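Local atomic coordinates of concanavalin B (Canavalia ensiformis, PDB entry 6CAF), a protein that may act as a carbohydrate-binding protein, being a chitinase-like seed protein of glycosyl hydrolase family 18. Residues A[34-39]-A[56-61]. Residues are numbered along the deposited sequence; the frame is centred on the assembly and turned at random.
Sequences VYWGQR and VFISFL
Registered side by side on one face of two parallel strands, Tyr35 and Phe57 both hold CG anti to the carbonyl carbon (chi1 -69° for Tyr35), which lets the rings meet. Alternate residues of such strands go to opposite faces: Val34, Trp36 and Val56 lie on the other, where Trp36 CB packs on Val56 CG1 (3.7 Å). CD2 of Phe57 sits over the centre of the Tyr35 ring, 3.7 Å from Tyr35 CZ, with the planes inclined at 44°. Ser59 OG meets the edge of the same ring at Tyr35 CD2 (3.2 Å) while donating to Phe57 O from above the carbonyl plane. Phe57 O takes two donors, the other being Trp36 N at 2.9 Å. Phe57 N to Val34 O (2.9 Å) and Ser59 N to Trp36 O (2.8 Å) continue the parallel pairing, the last bent at 139°. An alanine at Tyr35 would probably leave a gap beneath Phe57 and deprive Glu250 and His152 of the hydroxyl they hydrogen-bond. In this first beta-alpha-beta unit of the family 18 TIM barrel, Tyr35 and Phe57 face inward, Phe57 stacking on His152, Val34, Trp36 and Val56 pack outward on helix 44-49, and strands 284-290 and 103-109 flank the pair.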
loop_
_atom_site.group_PDB
_atom_site.type_symbol
_atom_site.label_atom_id
_atom_site.label_comp_id
_atom_site.label_asym_id
_atom_site.label_seq_id
_atom_site.Cartn_x
_atom_site.Cartn_y
_atom_site.Cartn_z
ATOM N N VAL A 34 4.109 1.105 5.434
ATOM C CA VAL A 34 3.140 0.946 6.498
ATOM C C VAL A 34 1.871 1.706 6.167
ATOM O O VAL A 34 1.916 2.767 5.533
ATOM C CB VAL A 34 3.728 1.419 7.839
ATOM C CG1 VAL A 34 3.954 2.924 7.869
ATOM C CG2 VAL A 34 2.902 0.968 9.034
ATOM N N TYR A 35 0.748 1.151 6.604
ATOM C CA TYR A 35 -0.549 1.800 6.507
ATOM C C TYR A 35 -0.805 2.679 7.724
ATOM O O TYR A 35 -0.647 2.255 8.871
ATOM C CB TYR A 35 -1.655 0.777 6.381
ATOM C CG TYR A 35 -1.676 0.009 5.081
ATOM C CD1 TYR A 35 -0.870 -1.103 4.888
ATOM C CD2 TYR A 35 -2.491 0.395 4.049
ATOM C CE1 TYR A 35 -0.887 -1.822 3.711
ATOM C CE2 TYR A 35 -2.527 -0.329 2.878
ATOM C CZ TYR A 35 -1.747 -1.419 2.693
ATOM O OH TYR A 35 -1.829 -2.111 1.495
ATOM N N TRP A 36 -1.241 3.898 7.439
ATOM C CA TRP A 36 -1.544 4.902 8.442
ATOM C C TRP A 36 -2.850 5.588 8.120
ATOM O O TRP A 36 -3.076 5.952 6.979
ATOM C CB TRP A 36 -0.412 5.939 8.495
ATOM C CG TRP A 36 -0.667 7.026 9.487
ATOM C CD1 TRP A 36 -0.282 7.026 10.804
ATOM C CD2 TRP A 36 -1.426 8.230 9.279
ATOM N NE1 TRP A 36 -0.770 8.157 11.424
ATOM C CE2 TRP A 36 -1.486 8.896 10.510
ATOM C CE3 TRP A 36 -2.023 8.829 8.171
ATOM C CZ2 TRP A 36 -2.146 10.104 10.661
ATOM C CZ3 TRP A 36 -2.684 10.001 8.324
ATOM C CH2 TRP A 36 -2.736 10.637 9.545
ATOM N N GLY A 37 -3.699 5.778 9.116
ATOM C CA GLY A 37 -4.917 6.520 8.880
ATOM C C GLY A 37 -6.048 6.372 9.855
ATOM O O GLY A 37 -7.135 6.809 9.557
ATOM N N GLN A 38 -5.858 5.901 10.996
ATOM C CA GLN A 38 -6.826 5.680 12.073
ATOM C C GLN A 38 -6.293 6.283 13.346
ATOM O O GLN A 38 -5.114 6.579 13.452
ATOM C CB GLN A 38 -7.148 4.200 12.254
ATOM C CG GLN A 38 -6.036 3.293 12.686
ATOM C CD GLN A 38 -6.513 1.843 12.824
ATOM O OE1 GLN A 38 -7.551 1.459 12.255
ATOM N NE2 GLN A 38 -5.801 1.062 13.628
ATOM N N ARG A 39 -7.197 6.633 14.254
ATOM C CA ARG A 39 -6.777 7.324 15.464
ATOM C C ARG A 39 -5.659 6.606 16.216
ATOM O O ARG A 39 -4.676 7.221 16.656
ATOM C CB ARG A 39 -7.983 7.537 16.383
ATOM C CG ARG A 39 -7.640 8.221 17.694
ATOM C CD ARG A 39 -8.866 8.405 18.588
ATOM N NE ARG A 39 -9.636 9.573 18.174
ATOM C CZ ARG A 39 -9.460 10.800 18.657
ATOM N NH1 ARG A 39 -10.216 11.792 18.207
ATOM N NH2 ARG A 39 -8.563 11.038 19.613
ATOM N N VAL A 56 4.720 5.414 3.380
ATOM C CA VAL A 56 3.534 5.451 4.222
ATOM C C VAL A 56 2.326 5.593 3.304
ATOM O O VAL A 56 2.264 6.500 2.463
ATOM C CB VAL A 56 3.588 6.615 5.231
ATOM C CG1 VAL A 56 2.317 6.696 6.041
ATOM C CG2 VAL A 56 4.782 6.457 6.133
ATOM N N PHE A 57 1.363 4.701 3.487
ATOM C CA PHE A 57 0.090 4.756 2.778
ATOM C C PHE A 57 -0.935 5.480 3.649
ATOM O O PHE A 57 -1.320 4.964 4.710
ATOM C CB PHE A 57 -0.480 3.358 2.518
ATOM C CG PHE A 57 0.409 2.421 1.764
ATOM C CD1 PHE A 57 0.821 2.691 0.474
ATOM C CD2 PHE A 57 0.776 1.220 2.332
ATOM C CE1 PHE A 57 1.576 1.773 -0.216
ATOM C CE2 PHE A 57 1.510 0.299 1.627
ATOM C CZ PHE A 57 1.939 0.578 0.356
ATOM N N ILE A 58 -1.385 6.667 3.235
ATOM C CA ILE A 58 -2.488 7.346 3.911
ATOM C C ILE A 58 -3.776 6.640 3.505
ATOM O O ILE A 58 -4.113 6.581 2.304
ATOM C CB ILE A 58 -2.547 8.842 3.569
ATOM C CG1 ILE A 58 -1.270 9.535 4.077
ATOM C CG2 ILE A 58 -3.784 9.460 4.148
ATOM C CD1 ILE A 58 -1.172 10.992 3.739
ATOM N N SER A 59 -4.459 6.079 4.503
ATOM C CA SER A 59 -5.451 5.039 4.276
ATOM C C SER A 59 -6.773 5.373 4.952
ATOM O O SER A 59 -6.794 5.479 6.178
ATOM C CB SER A 59 -4.892 3.739 4.841
ATOM O OG SER A 59 -3.630 3.428 4.232
ATOM N N PHE A 60 -7.880 5.553 4.241
ATOM C CA PHE A 60 -8.104 5.290 2.834
ATOM C C PHE A 60 -9.063 6.316 2.246
ATOM O O PHE A 60 -9.949 6.801 2.941
ATOM C CB PHE A 60 -8.803 3.939 2.632
ATOM C CG PHE A 60 -7.979 2.744 3.051
ATOM C CD1 PHE A 60 -7.070 2.178 2.185
ATOM C CD2 PHE A 60 -8.104 2.214 4.312
ATOM C CE1 PHE A 60 -6.320 1.094 2.550
ATOM C CE2 PHE A 60 -7.365 1.113 4.686
ATOM C CZ PHE A 60 -6.463 0.567 3.809
ATOM N N LEU A 61 -8.921 6.564 0.942
ATOM C CA LEU A 61 -9.995 7.185 0.149
ATOM C C LEU A 61 -10.924 6.034 -0.234
ATOM O O LEU A 61 -10.585 5.209 -1.079
ATOM C CB LEU A 61 -9.433 7.882 -1.071
ATOM C CG LEU A 61 -10.437 8.773 -1.786
ATOM C CD1 LEU A 61 -10.578 10.106 -1.076
ATOM C CD2 LEU A 61 -10.046 8.966 -3.230
#